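PDB 5FL3: pili retraction protein PilT from Thermus thermophilus, which probably binds and hydrolyses ATP to power the retraction of pili, as a member of the GSP E family of secretion ATPases. Local coordinates for residues Ile27-Gly32 with Phe101-Arg106; Ile166-Pro171 with Leu190-Phe195; Arg89-Leu94 with Arg106-Val111. All blocks are in the same frame, centred on the assembly; numbering follows the deposited sequence.

Contact 1: Ile27-Gly32 with Phe101-Arg106; sequences IHLQAG and FGLVMR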
loop_
_atom_site.group_PDB
_atom_site.type_symbol
_atom_site.label_atom_id
_atom_site.label_comp_id
_atom_site.label_asym_id
_atom_site.label_seq_id
_atom_site.Cartn_x
_atom_site.Cartn_y
_atom_site.Cartn_z
ATOM N N ILE A 27 -4.938 8.565 -14.544
ATOM C CA ILE A 27 -5.354 9.034 -15.854
ATOM C C ILE A 27 -4.189 8.983 -16.845
ATOM O O ILE A 27 -3.122 9.570 -16.619
ATOM C CB ILE A 27 -5.916 10.473 -15.785
ATOM C CG1 ILE A 27 -7.134 10.532 -14.857
ATOM C CG2 ILE A 27 -6.274 10.982 -17.178
ATOM C CD1 ILE A 27 -7.447 11.917 -14.389
ATOM N N HIS A 28 -4.405 8.261 -17.937
ATOM C CA HIS A 28 -3.424 8.154 -19.001
ATOM C C HIS A 28 -3.853 8.947 -20.240
ATOM O O HIS A 28 -4.907 8.692 -20.820
ATOM C CB HIS A 28 -3.206 6.684 -19.352
ATOM C CG HIS A 28 -2.515 5.906 -18.269
ATOM N ND1 HIS A 28 -3.120 5.599 -17.069
ATOM C CD2 HIS A 28 -1.262 5.398 -18.198
ATOM C CE1 HIS A 28 -2.280 4.919 -16.313
ATOM N NE2 HIS A 28 -1.148 4.776 -16.979
ATOM N N LEU A 29 -3.029 9.918 -20.621
ATOM C CA LEU A 29 -3.222 10.730 -21.828
ATOM C C LEU A 29 -2.060 10.512 -22.819
ATOM O O LEU A 29 -0.972 11.090 -22.670
ATOM C CB LEU A 29 -3.359 12.211 -21.444
ATOM C CG LEU A 29 -4.554 12.447 -20.502
ATOM C CD1 LEU A 29 -4.773 13.906 -20.141
ATOM C CD2 LEU A 29 -5.828 11.851 -21.113
ATOM N N GLN A 30 -2.297 9.655 -23.811
ATOM C CA GLN A 30 -1.263 9.229 -24.743
ATOM C C GLN A 30 -1.740 9.333 -26.190
ATOM O O GLN A 30 -2.860 8.929 -26.500
ATOM C CB GLN A 30 -0.837 7.787 -24.457
ATOM C CG GLN A 30 -0.246 7.527 -23.097
ATOM C CD GLN A 30 1.119 8.181 -22.903
ATOM O OE1 GLN A 30 1.667 8.794 -23.817
ATOM N NE2 GLN A 30 1.667 8.053 -21.704
ATOM N N ALA A 31 -0.884 9.835 -27.074
ATOM C CA ALA A 31 -1.240 9.960 -28.486
ATOM C C ALA A 31 -1.591 8.605 -29.109
ATOM O O ALA A 31 -0.876 7.613 -28.925
ATOM C CB ALA A 31 -0.101 10.634 -29.275
ATOM N N GLY A 32 -2.700 8.567 -29.843
ATOM C CA GLY A 32 -3.097 7.362 -30.543
ATOM C C GLY A 32 -4.082 6.518 -29.762
ATOM O O GLY A 32 -4.571 5.501 -30.253
ATOM N N PHE A 101 4.201 14.107 -26.863
ATOM C CA PHE A 101 4.029 14.213 -25.413
ATOM C C PHE A 101 3.058 13.160 -24.912
ATOM O O PHE A 101 2.129 12.738 -25.622
ATOM C CB PHE A 101 3.552 15.605 -24.986
ATOM C CG PHE A 101 4.646 16.637 -24.964
ATOM C CD1 PHE A 101 5.776 16.455 -24.180
ATOM C CD2 PHE A 101 4.559 17.785 -25.739
ATOM C CE1 PHE A 101 6.805 17.402 -24.162
ATOM C CE2 PHE A 101 5.583 18.741 -25.718
ATOM C CZ PHE A 101 6.702 18.547 -24.927
ATOM N N GLY A 102 3.313 12.714 -23.690
ATOM C CA GLY A 102 2.416 11.829 -22.977
ATOM C C GLY A 102 2.174 12.392 -21.594
ATOM O O GLY A 102 2.939 13.216 -21.100
ATOM N N LEU A 103 1.114 11.938 -20.947
ATOM C CA LEU A 103 0.756 12.481 -19.656
ATOM C C LEU A 103 0.153 11.396 -18.784
ATOM O O LEU A 103 -0.768 10.680 -19.198
ATOM C CB LEU A 103 -0.221 13.637 -19.833
ATOM C CG LEU A 103 -0.242 14.774 -18.814
ATOM C CD1 LEU A 103 1.138 15.365 -18.681
ATOM C CD2 LEU A 103 -1.258 15.845 -19.224
ATOM N N VAL A 104 0.696 11.238 -17.585
ATOM C CA VAL A 104 0.118 10.301 -16.638
ATOM C C VAL A 104 -0.162 11.047 -15.353
ATOM O O VAL A 104 0.746 11.588 -14.731
ATOM C CB VAL A 104 1.027 9.090 -16.355
ATOM C CG1 VAL A 104 0.369 8.205 -15.316
ATOM C CG2 VAL A 104 1.281 8.299 -17.632
ATOM N N MET A 105 -1.432 11.093 -14.978
ATOM C CA MET A 105 -1.857 11.837 -13.813
ATOM C C MET A 105 -2.335 10.882 -12.731
ATOM O O MET A 105 -3.180 10.018 -13.002
ATOM C CB MET A 105 -2.962 12.801 -14.202
ATOM C CG MET A 105 -2.638 13.542 -15.466
ATOM S SD MET A 105 -3.891 14.760 -15.868
ATOM C CE MET A 105 -3.934 15.740 -14.368
ATOM N N ARG A 106 -1.787 11.015 -11.523
ATOM C CA ARG A 106 -2.265 10.219 -10.383
ATOM C C ARG A 106 -3.094 11.062 -9.406
ATOM O O ARG A 106 -2.687 12.161 -9.014
ATOM C CB ARG A 106 -1.088 9.582 -9.646
ATOM C CG ARG A 106 -1.492 8.776 -8.424
ATOM C CD ARG A 106 -0.266 8.159 -7.775
ATOM N NE ARG A 106 0.760 9.178 -7.553
ATOM C CZ ARG A 106 0.810 9.967 -6.481
ATOM N NH1 ARG A 106 -0.108 9.845 -5.524
ATOM N NH2 ARG A 106 1.773 10.878 -6.368
HETATM O O HOH W 1 1.685 10.275 -26.049
#
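I27 and L29 pair with M105 and L103 where strand 26-30 runs antiparallel to strand 100-108, at 176° for these segments. The two strands form the middle of the six-stranded N-terminal sheet, which in PilT proteins belongs to a PAS-like domain. Four backbone bonds knit them: I27 and M105 each donate N-H to the other's O, I27 N to M105 O at 2.8 Å, and L29 and L103 do likewise, though the bond from L103 N to L29 O is bent. H28 with V104 is the non-hydrogen-bonded pair between them, and there V104 CA brings its hydrogen to I27 O.

Apolar packing occupies the face of I27, L29, L103 and M105. L29 and L103 lie side by side, CB to CB 3.8 Å, and their branches meet again where L29 CD1 comes 4.1 Å from L103 CD2. Branched aliphatic chains and a flexible thioether suit a layer covered by helices: L16 and M19 of helix 11-21 lie against I27, and I59 of helix 53-63 against both leucines.

On the other face the side chains are more polar and partly exposed. V104 CG1, anti to its own backbone N (chi1 178°), sits over one face of the H28 imidazole, offset toward the rim, in a CH-pi contact 4.3 Å from the ring centroid. Beyond it Q30 bends at chi2 and lays its amide over G102, whose lack of a side chain suits this place. One water then ties the strand ends together, donating to Q30 OE1 (2.7 Å) and F101 O while accepting from A31 N.

Contact 2: Ile166-Pro171 with Leu190-Phe195; sequences ITIEDP and LDTDSF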
loop_
_atom_site.group_PDB
_atom_site.type_symbol
_atom_site.label_atom_id
_atom_site.label_comp_id
_atom_site.label_asym_id
_atom_site.label_seq_id
_atom_site.Cartn_x
_atom_site.Cartn_y
_atom_site.Cartn_z
ATOM N N ILE A 166 5.089 10.251 11.727
ATOM C CA ILE A 166 5.983 10.664 10.649
ATOM C C ILE A 166 6.018 9.601 9.563
ATOM O O ILE A 166 6.398 8.452 9.803
ATOM C CB ILE A 166 7.406 10.923 11.170
ATOM C CG1 ILE A 166 7.353 11.881 12.373
ATOM C CG2 ILE A 166 8.313 11.456 10.053
ATOM C CD1 ILE A 166 8.714 12.162 12.991
ATOM N N THR A 167 5.598 9.984 8.369
ATOM C CA THR A 167 5.535 9.049 7.260
ATOM C C THR A 167 6.586 9.422 6.214
ATOM O O THR A 167 6.875 10.598 6.022
ATOM C CB THR A 167 4.099 9.001 6.627
ATOM O OG1 THR A 167 3.913 10.082 5.707
ATOM C CG2 THR A 167 3.038 9.082 7.702
ATOM N N ILE A 168 7.185 8.412 5.577
ATOM C CA ILE A 168 8.164 8.623 4.504
ATOM C C ILE A 168 7.703 7.832 3.285
ATOM O O ILE A 168 7.627 6.603 3.313
ATOM C CB ILE A 168 9.595 8.220 4.916
ATOM C CG1 ILE A 168 10.150 9.207 5.956
ATOM C CG2 ILE A 168 10.519 8.284 3.721
ATOM C CD1 ILE A 168 9.815 8.881 7.347
ATOM N N GLU A 169 7.370 8.557 2.226
ATOM C CA GLU A 169 6.518 8.026 1.164
ATOM C C GLU A 169 7.102 8.303 -0.189
ATOM O O GLU A 169 7.735 9.346 -0.402
ATOM C CB GLU A 169 5.098 8.623 1.233
ATOM C CG GLU A 169 4.334 8.197 2.477
ATOM C CD GLU A 169 2.943 8.764 2.554
ATOM O OE1 GLU A 169 2.051 8.234 1.848
ATOM O OE2 GLU A 169 2.747 9.727 3.337
ATOM N N ASP A 170 6.863 7.361 -1.099
ATOM C CA ASP A 170 7.359 7.469 -2.457
ATOM C C ASP A 170 6.387 6.841 -3.454
ATOM O O ASP A 170 6.528 5.659 -3.798
ATOM C CB ASP A 170 8.734 6.807 -2.569
ATOM C CG ASP A 170 9.361 7.000 -3.928
ATOM O OD1 ASP A 170 8.845 7.830 -4.708
ATOM O OD2 ASP A 170 10.383 6.347 -4.210
ATOM N N PRO A 171 5.389 7.623 -3.904
ATOM C CA PRO A 171 5.079 9.009 -3.493
ATOM C C PRO A 171 4.006 9.062 -2.376
ATOM O O PRO A 171 3.552 8.010 -1.922
ATOM C CB PRO A 171 4.526 9.622 -4.783
ATOM C CG PRO A 171 3.732 8.454 -5.377
ATOM C CD PRO A 171 4.444 7.156 -4.938
ATOM N N LEU A 190 11.539 14.981 -2.732
ATOM C CA LEU A 190 11.110 16.371 -2.536
ATOM C C LEU A 190 11.408 16.843 -1.112
ATOM O O LEU A 190 12.113 17.833 -0.899
ATOM C CB LEU A 190 9.605 16.523 -2.836
ATOM C CG LEU A 190 9.081 15.957 -4.164
ATOM C CD1 LEU A 190 7.550 15.688 -4.137
ATOM C CD2 LEU A 190 9.438 16.918 -5.282
ATOM N N ASP A 191 10.865 16.112 -0.141
ATOM C CA ASP A 191 11.030 16.434 1.270
ATOM C C ASP A 191 12.291 15.841 1.886
ATOM O O ASP A 191 12.870 16.424 2.808
ATOM C CB ASP A 191 9.823 15.948 2.044
ATOM C CG ASP A 191 8.549 16.562 1.548
ATOM O OD1 ASP A 191 8.548 17.796 1.341
ATOM O OD2 ASP A 191 7.571 15.807 1.347
ATOM N N THR A 192 12.701 14.682 1.379
ATOM C CA THR A 192 13.837 13.941 1.911
ATOM C C THR A 192 14.366 13.081 0.784
ATOM O O THR A 192 13.593 12.718 -0.112
ATOM C CB THR A 192 13.443 13.055 3.097
ATOM O OG1 THR A 192 14.613 12.641 3.800
ATOM C CG2 THR A 192 12.692 11.792 2.630
ATOM N N ASP A 193 15.654 12.744 0.819
ATOM C CA ASP A 193 16.295 12.016 -0.285
ATOM C C ASP A 193 15.858 10.576 -0.473
ATOM O O ASP A 193 15.758 10.108 -1.593
ATOM C CB ASP A 193 17.811 12.054 -0.122
ATOM C CG ASP A 193 18.362 13.452 -0.299
ATOM O OD1 ASP A 193 17.772 14.207 -1.106
ATOM O OD2 ASP A 193 19.350 13.816 0.374
ATOM N N SER A 194 15.582 9.871 0.614
ATOM C CA SER A 194 15.272 8.450 0.518
ATOM C C SER A 194 14.472 7.984 1.714
ATOM O O SER A 194 14.306 8.730 2.673
ATOM C CB SER A 194 16.557 7.621 0.414
ATOM O OG SER A 194 17.312 7.684 1.619
ATOM N N PHE A 195 14.006 6.738 1.658
ATOM C CA PHE A 195 13.416 6.081 2.819
ATOM C C PHE A 195 14.383 6.049 3.973
ATOM O O PHE A 195 13.989 6.265 5.120
ATOM C CB PHE A 195 12.981 4.663 2.489
ATOM C CG PHE A 195 11.807 4.610 1.574
ATOM C CD1 PHE A 195 10.616 5.250 1.921
ATOM C CD2 PHE A 195 11.880 3.935 0.366
ATOM C CE1 PHE A 195 9.519 5.211 1.069
ATOM C CE2 PHE A 195 10.795 3.894 -0.494
ATOM C CZ PHE A 195 9.609 4.528 -0.145
#
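In the P-loop ATPase core, strand 164-169 of the mixed sheet, in a stretch that probably matches the Asp box of this family, meets the start of helix 195-202 chiefly through I168 and F195. The touching parts run at 87° to each other and do not pair as strands; side chains and a strand carbonyl make the contact. I168 and F195 slide past each other in opposite directions, and the isoleucine's CG2 branch does the touching: it lies 3.5 Å from F195 CD1 and 3.7 Å from F195 CA. This methyl stands anti to the backbone N of I168, while CG1 takes the place beside that N (chi1 -70°). The same CG2 reaches T192 CG2 at 4.3 Å, so the beta-branched residue fills the corner between the loop and the first turn of the helix.

The phenylalanine ring meets the strand backbone with its edge. I168 O lies near the ring plane, 3.2 Å from F195 CE1, and E169 CA is at the same edge. At the far end of the ring D170 CB approaches F195 CZ obliquely at 3.4 Å; the carboxylate belongs to an exposed residue, and only its beta carbon adds to the apolar contact.

E169 points away from F195. T167 OG1 donates to E169 OE2 at 2.7 Å, on the anti side and 29° out of the carboxylate plane, and Q185 NE2 holds the same oxygen. That glutamate side chain is about 9 Å from the bound ADP, near the nucleotide site without contact. S194 is the N-cap of helix 195-202, its OG accepting from T197 N, while strands 182-187 and 209-212 flank strand 164-169 in the sheet, with V212 of the latter touching the F195 ring.

Contact 3: Arg89-Leu94 with Arg106-Val111; sequences RFRCNL and RVVSEV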
loop_
_atom_site.group_PDB
_atom_site.type_symbol
_atom_site.label_atom_id
_atom_site.label_comp_id
_atom_site.label_asym_id
_atom_site.label_seq_id
_atom_site.Cartn_x
_atom_site.Cartn_y
_atom_site.Cartn_z
ATOM N N ARG A 89 -6.409 16.545 -6.133
ATOM C CA ARG A 89 -4.990 16.844 -6.278
ATOM C C ARG A 89 -4.351 15.739 -7.090
ATOM O O ARG A 89 -4.607 14.547 -6.836
ATOM C CB ARG A 89 -4.293 16.960 -4.925
ATOM C CG ARG A 89 -4.921 17.944 -3.957
ATOM C CD ARG A 89 -3.860 18.522 -3.046
ATOM N NE ARG A 89 -4.430 19.285 -1.940
ATOM C CZ ARG A 89 -3.708 19.928 -1.023
ATOM N NH1 ARG A 89 -2.373 19.918 -1.083
ATOM N NH2 ARG A 89 -4.318 20.592 -0.045
ATOM N N PHE A 90 -3.521 16.147 -8.054
ATOM C CA PHE A 90 -2.825 15.244 -8.970
ATOM C C PHE A 90 -1.325 15.406 -8.866
ATOM O O PHE A 90 -0.826 16.514 -8.716
ATOM C CB PHE A 90 -3.229 15.498 -10.434
ATOM C CG PHE A 90 -4.710 15.415 -10.701
ATOM C CD1 PHE A 90 -5.309 14.197 -11.027
ATOM C CD2 PHE A 90 -5.503 16.556 -10.650
ATOM C CE1 PHE A 90 -6.685 14.112 -11.287
ATOM C CE2 PHE A 90 -6.887 16.484 -10.901
ATOM C CZ PHE A 90 -7.473 15.255 -11.217
ATOM N N ARG A 91 -0.596 14.301 -8.959
ATOM C CA ARG A 91 0.801 14.372 -9.340
ATOM C C ARG A 91 0.853 13.920 -10.795
ATOM O O ARG A 91 0.181 12.969 -11.176
ATOM C CB ARG A 91 1.694 13.508 -8.442
ATOM C CG ARG A 91 2.020 14.124 -7.082
ATOM C CD ARG A 91 3.516 14.022 -6.762
ATOM N NE ARG A 91 4.306 14.949 -7.573
ATOM C CZ ARG A 91 4.774 16.126 -7.153
ATOM N NH1 ARG A 91 4.564 16.523 -5.907
ATOM N NH2 ARG A 91 5.472 16.903 -7.983
ATOM N N CYS A 92 1.627 14.621 -11.611
ATOM C CA CYS A 92 1.595 14.416 -13.051
ATOM C C CYS A 92 2.971 14.137 -13.611
ATOM O O CYS A 92 3.947 14.801 -13.267
ATOM C CB CYS A 92 0.992 15.639 -13.758
ATOM S SG CYS A 92 -0.596 16.134 -13.073
ATOM N N ASN A 93 3.033 13.148 -14.489
ATOM C CA ASN A 93 4.257 12.847 -15.176
ATOM C C ASN A 93 4.108 13.065 -16.658
ATOM O O ASN A 93 3.414 12.328 -17.351
ATOM C CB ASN A 93 4.701 11.426 -14.874
ATOM C CG ASN A 93 5.643 11.373 -13.710
ATOM O OD1 ASN A 93 6.860 11.555 -13.870
ATOM N ND2 ASN A 93 5.089 11.159 -12.516
ATOM N N LEU A 94 4.750 14.126 -17.126
ATOM C CA LEU A 94 4.782 14.446 -18.529
ATOM C C LEU A 94 5.942 13.652 -19.094
ATOM O O LEU A 94 7.004 13.614 -18.488
ATOM C CB LEU A 94 4.952 15.955 -18.735
ATOM C CG LEU A 94 4.969 16.592 -20.126
ATOM C CD1 LEU A 94 3.807 16.119 -20.958
ATOM C CD2 LEU A 94 4.912 18.104 -19.988
ATOM N N ARG A 106 -1.787 11.015 -11.523
ATOM C CA ARG A 106 -2.265 10.219 -10.383
ATOM C C ARG A 106 -3.094 11.062 -9.406
ATOM O O ARG A 106 -2.687 12.161 -9.014
ATOM C CB ARG A 106 -1.088 9.582 -9.646
ATOM C CG ARG A 106 -1.492 8.776 -8.424
ATOM C CD ARG A 106 -0.266 8.159 -7.775
ATOM N NE ARG A 106 0.760 9.178 -7.553
ATOM C CZ ARG A 106 0.810 9.967 -6.481
ATOM N NH1 ARG A 106 -0.108 9.845 -5.524
ATOM N NH2 ARG A 106 1.773 10.878 -6.368
ATOM N N VAL A 107 -4.258 10.564 -9.012
ATOM C CA VAL A 107 -5.049 11.302 -8.033
ATOM C C VAL A 107 -4.515 11.074 -6.620
ATOM O O VAL A 107 -4.376 9.939 -6.199
ATOM C CB VAL A 107 -6.533 10.906 -8.073
ATOM C CG1 VAL A 107 -7.352 11.779 -7.094
ATOM C CG2 VAL A 107 -7.074 11.008 -9.499
ATOM N N VAL A 108 -4.184 12.151 -5.911
ATOM C CA VAL A 108 -3.801 12.079 -4.497
ATOM C C VAL A 108 -5.081 12.239 -3.697
ATOM O O VAL A 108 -5.631 13.335 -3.652
ATOM C CB VAL A 108 -2.786 13.199 -4.098
ATOM C CG1 VAL A 108 -2.162 12.924 -2.739
ATOM C CG2 VAL A 108 -1.701 13.376 -5.166
ATOM N N SER A 109 -5.598 11.179 -3.091
ATOM C CA SER A 109 -6.889 11.340 -2.425
ATOM C C SER A 109 -6.765 11.840 -1.000
ATOM O O SER A 109 -5.786 11.567 -0.300
ATOM C CB SER A 109 -7.692 10.045 -2.407
ATOM O OG SER A 109 -9.068 10.336 -2.114
ATOM N N GLU A 110 -7.781 12.580 -0.585
ATOM C CA GLU A 110 -7.852 13.083 0.768
ATOM C C GLU A 110 -9.004 12.420 1.478
ATOM O O GLU A 110 -9.360 12.800 2.580
ATOM C CB GLU A 110 -8.023 14.586 0.765
ATOM C CG GLU A 110 -7.215 15.264 -0.313
ATOM C CD GLU A 110 -7.249 16.765 -0.161
ATOM O OE1 GLU A 110 -7.154 17.226 1.005
ATOM O OE2 GLU A 110 -7.383 17.468 -1.196
ATOM N N VAL A 111 -9.585 11.420 0.830
ATOM C CA VAL A 111 -10.732 10.718 1.379
ATOM C C VAL A 111 -10.335 9.294 1.750
ATOM O O VAL A 111 -10.009 8.484 0.884
ATOM C CB VAL A 111 -11.913 10.700 0.388
ATOM C CG1 VAL A 111 -12.986 9.742 0.865
ATOM C CG2 VAL A 111 -12.472 12.108 0.212
#
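R106 O takes two groups from the facing strand: the N-H of R91, with R91 N 3.0 Å away, and the CA hydrogen of F90, with F90 CA at 3.1 Å. R106 N returns a bond to R91 O at 2.8 Å, nearly along the C=O axis, which makes R91 and R106 a hydrogen-bonded pair of the antiparallel hairpin 88-97/100-108.

F90 and V107 form the next, non-hydrogen-bonded pair, and their side chains lie alongside one another, V107 CG2 3.6 Å from F90 CE1. An alanine in place of F90 would probably open a gap beside V107 CG2 and next to I27 and M105, which the ring also touches. A large aromatic suits a buried place where four strands contribute side chains, Y82 and I84 among them.

On the opposite face the two arginines R91 and R106 cross obliquely, their guanidinium planes 23° apart. The R106 chain, extended as far as CD, bends at chi3 (51°) to set NE, and from there the guanidinium lies against R91. R106 NH2 rests on the aliphatic part of R91, 3.3 Å from its CG, while R91 NE stays 4.9 Å from R106 NH2. Their like charges are probably tolerated because each has its own counter-charge: D79 binds R91 NE, and E173, with I172 O, binds R106 NH1.

At the exposed end R89 makes a long salt bridge, NE to E110 OE2 at 3.5 Å, the guanidinium and carboxylate planes 86° apart. Around E110 the chain forms an ST turn, S109 OG accepting from V111 N, as it leaves the sheet. Strand 88-97 is bonded on its other side to strand 78-84, as F90 is to Y82, strand 26-30 flanks 100-108, and L175 from a loop touches R89 and V108.

How the contacts relate
Contacts 1 and 3 are two seams of one antiparallel sheet and share strand 100-108: on the side facing strand 88-97, V104 O probably accepts from N93 N. M105 CE likewise reaches C92 SG, so the apolar face runs on through both. Contact 1 is partly buried, combining a helix-covered apolar layer with a more polar one; contact 3 adds arginines and a surface ion pair where strand 100-108 ends. Contact 2, in the other sheet, is the most buried and relies on packing, with no backbone hydrogen bonds between its segments. It touches contact 3 where P171 meets R106 and L190 meets R91, linking the two domains, with the R106 side chain about 8 Å from the bound ADP.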